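Local coordinates for protein 3-oxosteroid 1-dehydrogenase (Sterolibacterium denitrificans, PDB 7P18) that probably catalyses the FAD-dependent 1,2-dehydrogenation of 3-oxosteroids to 3-oxo-Delta(1)-steroids, passing the electrons on to an acceptor, at residues A23-D28 with A553-A558. Sequence-based numbering, arbitrary orientation.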
# COMPACT_ATOMS: atom_id res chain seq x y z
N ALA A 23 1.04 18.71 -6.81
CA ALA A 23 2.02 19.81 -6.98
C ALA A 23 2.34 20.00 -8.47
O ALA A 23 2.31 21.17 -8.95
CB ALA A 23 3.27 19.51 -6.16
N ALA A 24 2.63 18.94 -9.19
CA ALA A 24 3.00 19.01 -10.62
C ALA A 24 1.79 19.54 -11.40
O ALA A 24 1.96 20.39 -12.32
CB ALA A 24 3.43 17.67 -11.12
N ARG A 25 0.60 19.05 -11.06
CA ARG A 25 -0.63 19.40 -11.80
C ARG A 25 -0.94 20.88 -11.55
O ARG A 25 -1.28 21.57 -12.52
CB ARG A 25 -1.80 18.49 -11.44
CG ARG A 25 -3.10 18.87 -12.13
CD ARG A 25 -3.02 18.66 -13.63
NE ARG A 25 -4.31 18.93 -14.25
CZ ARG A 25 -4.57 18.83 -15.55
NH1 ARG A 25 -3.64 18.43 -16.42
NH2 ARG A 25 -5.78 19.12 -15.97
N ALA A 26 -0.88 21.33 -10.30
CA ALA A 26 -1.17 22.73 -9.92
C ALA A 26 -0.19 23.64 -10.68
O ALA A 26 -0.63 24.63 -11.29
CB ALA A 26 -1.09 22.90 -8.44
N HIS A 27 1.08 23.26 -10.71
CA HIS A 27 2.11 23.99 -11.47
C HIS A 27 1.70 24.08 -12.94
O HIS A 27 1.70 25.21 -13.50
CB HIS A 27 3.47 23.34 -11.33
CG HIS A 27 4.53 24.06 -12.09
ND1 HIS A 27 4.80 23.77 -13.41
CD2 HIS A 27 5.39 25.03 -11.72
CE1 HIS A 27 5.80 24.54 -13.81
NE2 HIS A 27 6.19 25.30 -12.78
N ASP A 28 1.33 22.95 -13.55
CA ASP A 28 1.03 22.89 -15.01
C ASP A 28 -0.20 23.73 -15.33
O ASP A 28 -0.30 24.11 -16.49
CB ASP A 28 0.90 21.47 -15.53
CG ASP A 28 2.22 20.75 -15.64
OD1 ASP A 28 3.27 21.42 -15.52
OD2 ASP A 28 2.21 19.54 -15.83
N ALA A 553 -7.97 18.12 -6.82
CA ALA A 553 -7.71 19.28 -5.94
C ALA A 553 -7.07 20.40 -6.77
O ALA A 553 -7.56 21.56 -6.67
CB ALA A 553 -6.82 18.93 -4.75
N ALA A 554 -5.99 20.10 -7.48
CA ALA A 554 -5.24 21.08 -8.28
C ALA A 554 -6.20 21.67 -9.32
O ALA A 554 -6.25 22.90 -9.46
CB ALA A 554 -4.07 20.45 -8.96
N ASN A 555 -6.98 20.83 -9.98
CA ASN A 555 -7.96 21.28 -11.01
C ASN A 555 -8.95 22.25 -10.38
O ASN A 555 -9.23 23.31 -11.00
CB ASN A 555 -8.66 20.08 -11.66
CG ASN A 555 -7.80 19.25 -12.56
OD1 ASN A 555 -6.67 19.62 -12.92
ND2 ASN A 555 -8.32 18.08 -12.93
N HIS A 556 -9.45 21.95 -9.18
CA HIS A 556 -10.47 22.78 -8.52
C HIS A 556 -9.87 24.14 -8.17
O HIS A 556 -10.55 25.19 -8.39
CB HIS A 556 -11.06 22.09 -7.30
CG HIS A 556 -12.22 22.83 -6.74
ND1 HIS A 556 -12.08 23.76 -5.75
CD2 HIS A 556 -13.53 22.82 -7.09
CE1 HIS A 556 -13.27 24.27 -5.47
NE2 HIS A 556 -14.18 23.66 -6.24
N ILE A 557 -8.65 24.13 -7.64
CA ILE A 557 -7.95 25.38 -7.22
C ILE A 557 -7.76 26.27 -8.46
O ILE A 557 -8.10 27.44 -8.40
CB ILE A 557 -6.63 25.06 -6.51
CG1 ILE A 557 -6.80 24.33 -5.18
CG2 ILE A 557 -5.82 26.34 -6.35
CD1 ILE A 557 -5.50 23.76 -4.65
N ALA A 558 -7.23 25.73 -9.55
CA ALA A 558 -7.06 26.47 -10.83
C ALA A 558 -8.40 26.98 -11.40
O ALA A 558 -8.42 28.12 -11.91
CB ALA A 558 -6.32 25.63 -11.82
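Arg25 and Ala26 meet Ala554 and Asn555 where two helices pack side by side in the Rossmann-type FAD-binding fold. Residues 23-28 end helix 17-28, which follows the first strand of the parallel sheet. Residues 553-558 belong to helix 543-559 near the C-terminus. The segments run roughly parallel, crossing at -27° with their axes 8.5 Å apart. Alanines permit this close spacing. Ala554 CB points at the other helix and lies 3.9 Å from Ala26 CB. Ala554 CB also sits 3.6 Å from the backbone N of Ala26. The aliphatic part of Arg25 covers the same methyl, with Arg25 CG 3.7 Å from Ala554 CB.

Beside this small apolar patch lies a forked hydrogen bond from Arg25 to Asn555. Arg25 CG stands anti to the backbone N (chi1 177°), and the chain bends at chi2 before running out to the guanidinium. That brings the side-on edge, NE and NH2, to Asn555. Both nitrogens donate to one atom, the amide oxygen, which lies almost in the guanidinium plane. The amide itself is turned well out of that plane.

Further out, Arg25 makes a cation-pi contact with Tyr100, whose hydroxyl also hydrogen-bonds to Asp28. Ala26 rests on Val33 of strand 33-36, and Ala553 and Ile557 on Tyr522 of strand 521-523. The pair thus joins helices packed over separate strands of one sheet, away from the steroid and flavin sites. The two hydrogen bonds differ: Arg25 NE reaches Asn555 OD1 at 2.8 Å in the carbonyl plane, whereas Arg25 NH2 approaches Asn555 OD1 at 3.2 Å from above it.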